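Local coordinates for protein acetyl xylan esterase (Metagenome, PDB 6XYC) that probably removes acetyl and feruloyl groups from xylan, acting as a bifunctional carbohydrate esterase of the alpha/beta-hydrolase superfamily, at residues F114-F120 with V162-W168; P66-F72 with M275-T280; I222-D228 with K251-V257. All blocks are in the same frame, centred on the assembly; numbering follows the deposited sequence.

Interaction 1 (F114-F120 with V162-W168); sequences FIGITGF and VDAVVDW
A first torsion of -177° in Thr118 sets OG1 opposite the backbone N and over toward the neighbouring strand, and Trp168, with CG beside its backbone N, brings the CD1 edge of its indole up to the same oxygen. Thr118 OG1 donates to Val166 O at 2.8 Å, arriving from above the carbonyl plane and not on a lone pair. The backbone amide of Gly119 adds a weak bond to that carbonyl oxygen. Thr118 OG1 also lies in the plane of the indole, 3.3 Å from Trp168 CD1, so threonine and tryptophan meet hydroxyl to ring edge.

Strands 114-120 and 164-168 run parallel, 8° apart, as central neighbours in the sheet of an alpha/beta hydrolase. Ile117 clasps its partner strand through the backbone, its N bonding to Ala164 O and its O receiving Val166 N, while its CG2 rests 3.8 Å from Val165 CG2, the two side chains side by side on the face covered by helix 89-103. Trp168 N reaches Gly119 O nearly along the C=O axis. Strand 114-120 leads into Ser121, in what is probably the nucleophile elbow, and Ser121 lines the pocket of the bound sulfonyl fluoride inhibitor.

At the other end a side-chain oxygen of Asp163, not a backbone carbonyl, accepts from Ile115: OD1 takes Ile115 N at 2.8 Å on its anti lone pair, and Asp163 N returns a bond to Ile115 O. Its CB lies 3.7 Å from Phe114 CD1, with ring and carboxylate planes 21° apart, and His161 holds the second carboxylate oxygen, OD2.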
loop_
_atom_site.group_PDB
_atom_site.type_symbol
_atom_site.label_atom_id
_atom_site.label_comp_id
_atom_site.label_asym_id
_atom_site.label_seq_id
_atom_site.Cartn_x
_atom_site.Cartn_y
_atom_site.Cartn_z
ATOM N N PHE A 114 9.580 13.332 -3.273
ATOM C CA PHE A 114 8.851 12.618 -2.234
ATOM C C PHE A 114 7.692 11.865 -2.862
ATOM O O PHE A 114 6.807 12.475 -3.470
ATOM C CB PHE A 114 8.332 13.570 -1.154
ATOM C CG PHE A 114 7.678 12.867 -0.004
ATOM C CD1 PHE A 114 8.443 12.322 1.014
ATOM C CD2 PHE A 114 6.299 12.722 0.051
ATOM C CE1 PHE A 114 7.849 11.666 2.071
ATOM C CE2 PHE A 114 5.697 12.066 1.108
ATOM C CZ PHE A 114 6.474 11.540 2.122
ATOM N N ILE A 115 7.699 10.545 -2.716
ATOM C CA ILE A 115 6.582 9.695 -3.118
ATOM C C ILE A 115 6.264 8.817 -1.918
ATOM O O ILE A 115 6.974 7.840 -1.651
ATOM C CB ILE A 115 6.894 8.843 -4.351
ATOM C CG1 ILE A 115 7.293 9.738 -5.525
ATOM C CG2 ILE A 115 5.693 7.988 -4.728
ATOM C CD1 ILE A 115 7.625 8.981 -6.805
ATOM N N GLY A 116 5.206 9.160 -1.187
ATOM C CA GLY A 116 4.702 8.300 -0.140
ATOM C C GLY A 116 3.696 7.304 -0.676
ATOM O O GLY A 116 3.250 7.386 -1.821
ATOM N N ILE A 117 3.334 6.348 0.174
ATOM C CA ILE A 117 2.401 5.300 -0.223
ATOM C C ILE A 117 1.551 4.921 0.982
ATOM O O ILE A 117 2.034 4.880 2.118
ATOM C CB ILE A 117 3.148 4.085 -0.816
ATOM C CG1 ILE A 117 2.177 3.169 -1.553
ATOM C CG2 ILE A 117 3.894 3.323 0.266
ATOM C CD1 ILE A 117 2.840 2.170 -2.482
ATOM N N THR A 118 0.268 4.663 0.729
ATOM C CA THR A 118 -0.670 4.318 1.785
ATOM C C THR A 118 -1.789 3.476 1.187
ATOM O O THR A 118 -2.072 3.545 -0.013
ATOM C CB THR A 118 -1.251 5.576 2.460
ATOM O OG1 THR A 118 -2.120 5.205 3.532
ATOM C CG2 THR A 118 -2.015 6.428 1.450
ATOM N N GLY A 119 -2.406 2.664 2.031
ATOM C CA GLY A 119 -3.515 1.827 1.613
ATOM C C GLY A 119 -4.198 1.281 2.844
ATOM O O GLY A 119 -3.653 1.344 3.954
ATOM N N PHE A 120 -5.406 0.747 2.656
ATOM C CA PHE A 120 -6.136 0.142 3.768
ATOM C C PHE A 120 -6.377 -1.349 3.522
ATOM O O PHE A 120 -6.603 -1.764 2.383
ATOM C CB PHE A 120 -7.470 0.900 4.063
ATOM C CG PHE A 120 -8.325 1.198 2.856
ATOM C CD1 PHE A 120 -8.090 2.310 2.065
ATOM C CD2 PHE A 120 -9.403 0.385 2.553
ATOM C CE1 PHE A 120 -8.885 2.576 0.972
ATOM C CE2 PHE A 120 -10.200 0.657 1.473
ATOM C CZ PHE A 120 -9.943 1.750 0.683
ATOM N N VAL A 162 9.821 3.925 -2.226
ATOM C CA VAL A 162 8.876 4.830 -1.589
ATOM C C VAL A 162 9.565 5.475 -0.396
ATOM O O VAL A 162 10.467 4.891 0.210
ATOM C CB VAL A 162 7.579 4.113 -1.148
ATOM C CG1 VAL A 162 6.764 3.679 -2.363
ATOM C CG2 VAL A 162 7.903 2.926 -0.256
ATOM N N ASP A 163 9.116 6.681 -0.043
ATOM C CA ASP A 163 9.801 7.480 0.968
ATOM C C ASP A 163 9.150 7.423 2.343
ATOM O O ASP A 163 9.806 7.773 3.335
ATOM C CB ASP A 163 9.886 8.944 0.531
ATOM C CG ASP A 163 10.726 9.131 -0.710
ATOM O OD1 ASP A 163 10.185 9.596 -1.731
ATOM O OD2 ASP A 163 11.930 8.815 -0.666
ATOM N N ALA A 164 7.892 6.992 2.425
ATOM C CA ALA A 164 7.166 6.911 3.685
ATOM C C ALA A 164 5.923 6.071 3.448
ATOM O O ALA A 164 5.423 5.989 2.319
ATOM C CB ALA A 164 6.789 8.302 4.212
ATOM N N VAL A 165 5.432 5.443 4.511
ATOM C CA VAL A 165 4.322 4.506 4.411
ATOM C C VAL A 165 3.306 4.826 5.494
ATOM O O VAL A 165 3.673 5.087 6.643
ATOM C CB VAL A 165 4.793 3.044 4.546
ATOM C CG1 VAL A 165 3.594 2.092 4.512
ATOM C CG2 VAL A 165 5.807 2.695 3.464
ATOM N N VAL A 166 2.026 4.799 5.133
ATOM C CA VAL A 166 0.932 4.799 6.104
ATOM C C VAL A 166 0.115 3.535 5.874
ATOM O O VAL A 166 -0.443 3.334 4.785
ATOM C CB VAL A 166 0.053 6.052 5.998
ATOM C CG1 VAL A 166 -1.144 5.924 6.933
ATOM C CG2 VAL A 166 0.862 7.288 6.342
ATOM N N ASP A 167 0.052 2.687 6.898
ATOM C CA ASP A 167 -0.567 1.367 6.823
ATOM C C ASP A 167 -1.858 1.412 7.632
ATOM O O ASP A 167 -1.826 1.471 8.869
ATOM C CB ASP A 167 0.403 0.308 7.342
ATOM C CG ASP A 167 -0.272 -0.978 7.742
ATOM O OD1 ASP A 167 -1.378 -1.278 7.249
ATOM O OD2 ASP A 167 0.322 -1.711 8.564
ATOM N N TRP A 168 -2.995 1.407 6.932
ATOM C CA TRP A 168 -4.302 1.364 7.583
ATOM C C TRP A 168 -4.724 -0.099 7.725
ATOM O O TRP A 168 -5.094 -0.739 6.739
ATOM C CB TRP A 168 -5.359 2.134 6.797
ATOM C CG TRP A 168 -5.178 3.613 6.631
ATOM C CD1 TRP A 168 -4.465 4.238 5.655
ATOM C CD2 TRP A 168 -5.763 4.654 7.431
ATOM N NE1 TRP A 168 -4.557 5.603 5.801
ATOM C CE2 TRP A 168 -5.342 5.884 6.886
ATOM C CE3 TRP A 168 -6.596 4.667 8.559
ATOM C CZ2 TRP A 168 -5.717 7.113 7.433
ATOM C CZ3 TRP A 168 -6.963 5.890 9.101
ATOM C CH2 TRP A 168 -6.531 7.093 8.534
#

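Interaction 2 (P66-F72 with M275-T280); sequences PLLKAGF and MTDFFT
This is a mainly apolar helix-to-helix contact, in which Leu67 and Phe72, at and just beyond the C-terminal end of helix 56-69, pack against Met275, Thr276 and Phe279 of the C-terminal helix 269-284. No direct hydrogen bond links the two segments. Leu67 meets the other helix chiefly through one methyl: its CD2 lies 3.9 Å from both Met275 CE and Thr276 CG2, with Phe279 CD2 scarcely farther off. The methionine chain bends at its last torsion (chi3 60°), which lays CE against that branch, and the two side chains cross at about a right angle. Thr276 offers its methyl, 3.8 Å from Ala70 CB, while its hydroxyl turns back to Phe272 O of its own helix.

The helix 56-69 ends in a Schellman motif, with Gly71 at positive phi and Phe72 N bonded back to Leu67 O. Just past this turn the Phe72 ring points its CZ at Phe279 CB, 3.7 Å away, and sets its CE1 edge beside Thr280 OG1. That hydroxyl donates to Thr276 O at 2.8 Å, on the opposite face of the carbonyl from Thr280 N, so two donors grip one oxygen. A water donates to both Thr280 OG1 and Ala70 O and forms a polar bridge between the segments. With a valine in place of Thr280, Thr276 O would probably keep only the backbone amide of its two donors and the water would lose its hold on this helix.

Farther in, Leu67, Phe72 and Phe279 all rest on Ile42 of strand 39-45, and Phe279 also covers Phe114 and Thr118 of strand 114-120, so both helices share one face of the central sheet.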
loop_
_atom_site.group_PDB
_atom_site.type_symbol
_atom_site.label_atom_id
_atom_site.label_comp_id
_atom_site.label_asym_id
_atom_site.label_seq_id
_atom_site.Cartn_x
_atom_site.Cartn_y
_atom_site.Cartn_z
ATOM N N PRO A 66 -8.486 14.312 2.054
ATOM C CA PRO A 66 -7.540 14.885 3.036
ATOM C C PRO A 66 -6.139 15.059 2.478
ATOM O O PRO A 66 -5.485 16.073 2.756
ATOM C CB PRO A 66 -7.580 13.882 4.199
ATOM C CG PRO A 66 -8.193 12.621 3.620
ATOM C CD PRO A 66 -9.127 13.079 2.541
ATOM N N LEU A 67 -5.661 14.099 1.686
ATOM C CA LEU A 67 -4.335 14.215 1.090
ATOM C C LEU A 67 -4.253 15.406 0.144
ATOM O O LEU A 67 -3.265 16.149 0.154
ATOM C CB LEU A 67 -3.980 12.925 0.357
ATOM C CG LEU A 67 -3.821 11.700 1.262
ATOM C CD1 LEU A 67 -3.541 10.442 0.437
ATOM C CD2 LEU A 67 -2.722 11.934 2.276
ATOM N N LEU A 68 -5.279 15.605 -0.684
ATOM C CA LEU A 68 -5.279 16.750 -1.591
ATOM C C LEU A 68 -5.304 18.063 -0.819
ATOM O O LEU A 68 -4.561 18.997 -1.143
ATOM C CB LEU A 68 -6.475 16.654 -2.543
ATOM C CG LEU A 68 -6.366 15.526 -3.574
ATOM C CD1 LEU A 68 -7.720 15.176 -4.161
ATOM C CD2 LEU A 68 -5.373 15.908 -4.675
ATOM N N LYS A 69 -6.147 18.150 0.210
ATOM C CA LYS A 69 -6.220 19.368 1.013
ATOM C C LYS A 69 -4.900 19.654 1.716
ATOM O O LYS A 69 -4.581 20.817 1.986
ATOM C CB LYS A 69 -7.352 19.252 2.037
ATOM C CG LYS A 69 -8.751 19.324 1.446
ATOM C CD LYS A 69 -9.577 18.095 1.819
ATOM C CE LYS A 69 -10.536 18.373 2.972
ATOM N NZ LYS A 69 -10.996 17.119 3.620
ATOM N N ALA A 70 -4.125 18.614 2.024
ATOM C CA ALA A 70 -2.807 18.779 2.625
ATOM C C ALA A 70 -1.751 19.211 1.620
ATOM O O ALA A 70 -0.627 19.530 2.022
ATOM C CB ALA A 70 -2.366 17.470 3.293
ATOM N N GLY A 71 -2.081 19.226 0.331
ATOM C CA GLY A 71 -1.172 19.702 -0.693
ATOM C C GLY A 71 -0.434 18.636 -1.464
ATOM O O GLY A 71 0.551 18.958 -2.135
ATOM N N PHE A 72 -0.871 17.381 -1.393
ATOM C CA PHE A 72 -0.214 16.293 -2.102
ATOM C C PHE A 72 -0.987 15.944 -3.366
ATOM O O PHE A 72 -2.222 15.981 -3.382
ATOM C CB PHE A 72 -0.106 15.045 -1.224
ATOM C CG PHE A 72 0.805 15.208 -0.045
ATOM C CD1 PHE A 72 0.305 15.598 1.180
ATOM C CD2 PHE A 72 2.160 14.960 -0.168
ATOM C CE1 PHE A 72 1.146 15.747 2.269
ATOM C CE2 PHE A 72 3.008 15.107 0.913
ATOM C CZ PHE A 72 2.497 15.500 2.135
ATOM N N MET A 275 -2.455 11.060 9.415
ATOM C CA MET A 275 -1.809 10.631 8.178
ATOM C C MET A 275 -1.185 11.817 7.449
ATOM O O MET A 275 -0.044 11.744 6.986
ATOM C CB MET A 275 -2.817 9.930 7.264
ATOM C CG MET A 275 -2.323 9.763 5.829
ATOM S SD MET A 275 -3.451 8.879 4.725
ATOM C CE MET A 275 -4.891 9.923 4.790
ATOM N N THR A 276 -1.933 12.917 7.315
ATOM C CA THR A 276 -1.425 14.055 6.556
ATOM C C THR A 276 -0.310 14.769 7.306
ATOM O O THR A 276 0.635 15.256 6.682
ATOM C CB THR A 276 -2.559 15.032 6.219
ATOM O OG1 THR A 276 -3.267 15.397 7.407
ATOM C CG2 THR A 276 -3.524 14.399 5.232
ATOM N N ASP A 277 -0.389 14.828 8.636
ATOM C CA ASP A 277 0.722 15.366 9.414
ATOM C C ASP A 277 1.975 14.521 9.214
ATOM O O ASP A 277 3.071 15.055 9.002
ATOM C CB ASP A 277 0.347 15.434 10.900
ATOM C CG ASP A 277 -0.538 16.623 11.233
ATOM O OD1 ASP A 277 -0.778 17.462 10.337
ATOM O OD2 ASP A 277 -0.995 16.717 12.392
ATOM N N PHE A 278 1.822 13.195 9.268
ATOM C CA PHE A 278 2.951 12.289 9.083
ATOM C C PHE A 278 3.605 12.503 7.724
ATOM O O PHE A 278 4.817 12.730 7.627
ATOM C CB PHE A 278 2.461 10.846 9.248
ATOM C CG PHE A 278 3.482 9.804 8.890
ATOM C CD1 PHE A 278 4.470 9.447 9.800
ATOM C CD2 PHE A 278 3.453 9.172 7.659
ATOM C CE1 PHE A 278 5.418 8.483 9.481
ATOM C CE2 PHE A 278 4.399 8.208 7.330
ATOM C CZ PHE A 278 5.382 7.862 8.246
ATOM N N PHE A 279 2.807 12.452 6.657
ATOM C CA PHE A 279 3.356 12.647 5.319
ATOM C C PHE A 279 3.982 14.024 5.183
ATOM O O PHE A 279 5.025 14.178 4.539
ATOM C CB PHE A 279 2.271 12.451 4.248
ATOM C CG PHE A 279 2.047 11.015 3.858
ATOM C CD1 PHE A 279 3.098 10.137 3.657
ATOM C CD2 PHE A 279 0.756 10.540 3.668
ATOM C CE1 PHE A 279 2.869 8.821 3.295
ATOM C CE2 PHE A 279 0.529 9.229 3.306
ATOM C CZ PHE A 279 1.583 8.367 3.119
ATOM N N THR A 280 3.361 15.042 5.785
ATOM C CA THR A 280 3.923 16.388 5.699
ATOM C C THR A 280 5.265 16.457 6.415
ATOM O O THR A 280 6.236 17.007 5.888
ATOM C CB THR A 280 2.958 17.424 6.280
ATOM O OG1 THR A 280 1.765 17.480 5.487
ATOM C CG2 THR A 280 3.626 18.807 6.311
HETATM O O HOH W 1 0.148 19.613 4.595
#

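Interaction 3 (I222-D228 with K251-V257); sequences ILIIHGD and KATFISV
Ile224 and Phe254 meet obliquely on one face of this strand pair, where Ile224 CG2 lies 3.9 Å from Phe254 CD1. With CG anti to the backbone N (chi1 177°), the phenylalanine swings its ring back over the neighbouring strand, and His226 CB then sits in the ring plane, at the CE1 edge. Farther along this face Ile222 CG2 presses on Ala252 CB at 3.4 Å, tighter than usual van der Waals contact. The other face is also apolar: Leu223 CD1 touches both Thr253 CG2 and Ile255 CD1, and Ile225 and Val257 lie obliquely to one another, CG2 to CG2 at 3.8 Å.

The two strands form the parallel pair of a right-handed beta-alpha-beta crossover, as expected in this fold: helix 236-248 connects them and covers the face of Ile224 and Phe254, while helix 269-284 lies over that of Leu223 and Ile255. Their directions differ by 17°. Backbone bonds are shortest in the middle, where Ile224 N to Thr253 O and Ile255 N to Ile224 O are each 2.7 Å long, the latter with an almost straight N-H (175°). Toward the C-terminal end Val257 N approaches His226 O from above its carbonyl plane, and Asp228 N closes the pairing on Val257 O.

Polar groups gather at the ends. The His226 ring turns away from strand 252-257, its ND1 bonded to Ser238 and its NE2 to Val233 O, so both nitrogens are engaged; Val233 belongs to the inhibitor pocket. A water joins Asp228 OD2 to Ser256 OG, a hydroxyl also bonded to His235, while Gly259 N holds Asp228 OD1. At the opposite end another water spans Ile222 O and Thr253 OG1, 2.7 Å from the latter.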
loop_
_atom_site.group_PDB
_atom_site.type_symbol
_atom_site.label_atom_id
_atom_site.label_comp_id
_atom_site.label_asym_id
_atom_site.label_seq_id
_atom_site.Cartn_x
_atom_site.Cartn_y
_atom_site.Cartn_z
ATOM N N ILE A 222 7.268 4.481 8.985
ATOM C CA ILE A 222 5.911 4.000 8.765
ATOM C C ILE A 222 4.990 4.521 9.858
ATOM O O ILE A 222 5.386 4.623 11.025
ATOM C CB ILE A 222 5.859 2.458 8.704
ATOM C CG1 ILE A 222 4.462 1.996 8.291
ATOM C CG2 ILE A 222 6.229 1.842 10.053
ATOM C CD1 ILE A 222 4.369 0.508 7.957
ATOM N N LEU A 223 3.764 4.862 9.468
ATOM C CA LEU A 223 2.674 5.124 10.396
ATOM C C LEU A 223 1.653 4.005 10.247
ATOM O O LEU A 223 1.208 3.707 9.132
ATOM C CB LEU A 223 2.025 6.482 10.120
ATOM C CG LEU A 223 0.782 6.829 10.946
ATOM C CD1 LEU A 223 1.114 7.081 12.396
ATOM C CD2 LEU A 223 0.090 8.045 10.336
ATOM N N ILE A 224 1.296 3.384 11.366
ATOM C CA ILE A 224 0.369 2.257 11.395
ATOM C C ILE A 224 -0.870 2.688 12.170
ATOM O O ILE A 224 -0.756 3.200 13.291
ATOM C CB ILE A 224 1.007 1.014 12.043
ATOM C CG1 ILE A 224 2.349 0.681 11.388
ATOM C CG2 ILE A 224 0.053 -0.172 11.967
ATOM C CD1 ILE A 224 3.235 -0.180 12.256
ATOM N N ILE A 225 -2.044 2.472 11.583
ATOM C CA ILE A 225 -3.313 2.851 12.192
ATOM C C ILE A 225 -4.232 1.636 12.158
ATOM O O ILE A 225 -4.450 1.050 11.091
ATOM C CB ILE A 225 -3.959 4.043 11.462
ATOM C CG1 ILE A 225 -2.961 5.193 11.322
ATOM C CG2 ILE A 225 -5.195 4.509 12.209
ATOM C CD1 ILE A 225 -3.439 6.332 10.466
ATOM N N HIS A 226 -4.776 1.264 13.320
ATOM C CA HIS A 226 -5.585 0.055 13.413
ATOM C C HIS A 226 -6.618 0.209 14.517
ATOM O O HIS A 226 -6.288 0.635 15.630
ATOM C CB HIS A 226 -4.702 -1.170 13.670
ATOM C CG HIS A 226 -5.275 -2.451 13.152
ATOM N ND1 HIS A 226 -4.563 -3.304 12.337
ATOM C CD2 HIS A 226 -6.484 -3.030 13.341
ATOM C CE1 HIS A 226 -5.315 -4.350 12.036
ATOM N NE2 HIS A 226 -6.485 -4.208 12.632
ATOM N N GLY A 227 -7.865 -0.137 14.201
ATOM C CA GLY A 227 -8.927 -0.076 15.192
ATOM C C GLY A 227 -8.869 -1.282 16.117
ATOM O O GLY A 227 -8.685 -2.419 15.683
ATOM N N ASP A 228 -9.018 -1.020 17.415
ATOM C CA ASP A 228 -8.950 -2.107 18.386
ATOM C C ASP A 228 -10.224 -2.947 18.423
ATOM O O ASP A 228 -10.310 -3.877 19.234
ATOM C CB ASP A 228 -8.603 -1.560 19.784
ATOM C CG ASP A 228 -9.717 -0.742 20.413
ATOM O OD1 ASP A 228 -10.884 -0.831 19.983
ATOM O OD2 ASP A 228 -9.403 -0.018 21.384
ATOM N N LYS A 251 11.815 2.945 12.380
ATOM C CA LYS A 251 10.936 3.938 12.986
ATOM C C LYS A 251 9.497 3.669 12.569
ATOM O O LYS A 251 9.158 3.756 11.381
ATOM C CB LYS A 251 11.348 5.358 12.595
ATOM C CG LYS A 251 10.613 6.451 13.378
ATOM C CD LYS A 251 10.874 6.349 14.873
ATOM C CE LYS A 251 9.962 7.278 15.665
ATOM N NZ LYS A 251 8.801 6.580 16.273
ATOM N N ALA A 252 8.660 3.345 13.551
ATOM C CA ALA A 252 7.238 3.130 13.351
ATOM C C ALA A 252 6.455 3.890 14.410
ATOM O O ALA A 252 6.857 3.944 15.576
ATOM C CB ALA A 252 6.892 1.641 13.419
ATOM N N THR A 253 5.361 4.507 13.981
ATOM C CA THR A 253 4.378 5.113 14.868
ATOM C C THR A 253 3.095 4.307 14.754
ATOM O O THR A 253 2.604 4.075 13.644
ATOM C CB THR A 253 4.124 6.580 14.501
ATOM O OG1 THR A 253 5.360 7.302 14.552
ATOM C CG2 THR A 253 3.128 7.210 15.464
ATOM N N PHE A 254 2.568 3.861 15.891
ATOM C CA PHE A 254 1.385 3.004 15.919
ATOM C C PHE A 254 0.267 3.749 16.635
ATOM O O PHE A 254 0.405 4.102 17.815
ATOM C CB PHE A 254 1.676 1.670 16.606
ATOM C CG PHE A 254 0.471 0.768 16.720
ATOM C CD1 PHE A 254 -0.475 0.712 15.704
ATOM C CD2 PHE A 254 0.284 -0.023 17.839
ATOM C CE1 PHE A 254 -1.583 -0.109 15.812
ATOM C CE2 PHE A 254 -0.815 -0.849 17.948
ATOM C CZ PHE A 254 -1.751 -0.892 16.936
ATOM N N ILE A 255 -0.835 3.983 15.923
ATOM C CA ILE A 255 -2.010 4.645 16.474
ATOM C C ILE A 255 -3.146 3.632 16.513
ATOM O O ILE A 255 -3.603 3.158 15.464
ATOM C CB ILE A 255 -2.405 5.879 15.651
ATOM C CG1 ILE A 255 -1.362 6.985 15.826
ATOM C CG2 ILE A 255 -3.774 6.382 16.067
ATOM C CD1 ILE A 255 -1.525 8.152 14.859
ATOM N N SER A 256 -3.594 3.299 17.721
ATOM C CA SER A 256 -4.710 2.391 17.934
ATOM C C SER A 256 -5.977 3.223 18.078
ATOM O O SER A 256 -6.007 4.178 18.859
ATOM C CB SER A 256 -4.479 1.541 19.187
ATOM O OG SER A 256 -5.512 0.586 19.353
ATOM N N VAL A 257 -7.009 2.874 17.315
ATOM C CA VAL A 257 -8.264 3.623 17.290
ATOM C C VAL A 257 -9.234 2.934 18.246
ATOM O O VAL A 257 -9.671 1.803 17.964
ATOM C CB VAL A 257 -8.843 3.705 15.870
ATOM C CG1 VAL A 257 -10.162 4.475 15.876
ATOM C CG2 VAL A 257 -7.845 4.360 14.913
HETATM O O HOH W 2 7.079 6.665 12.547
HETATM O O HOH W 3 -6.873 1.019 21.532
#

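In the fold
Following the chain from the N terminus, residues 66-72 come first but wait more than two hundred residues for their partner, 275-280, so interaction 2 closes the widest loop and encloses the other two. Inside it, strand 114-120 meets 162-168 in interaction 1, and only after that pair is complete does 222-228 open interaction 3, closed by 251-257 beyond a single helix. Interactions 1 and 3 thus follow in series without crossing, and strands 164-168 and 222-227 lie side by side, making one continuous parallel run. Helix 269-284 then returns across this run, where Phe278 packs on Val166 and Leu223, joining interaction 2 to both strand pairs.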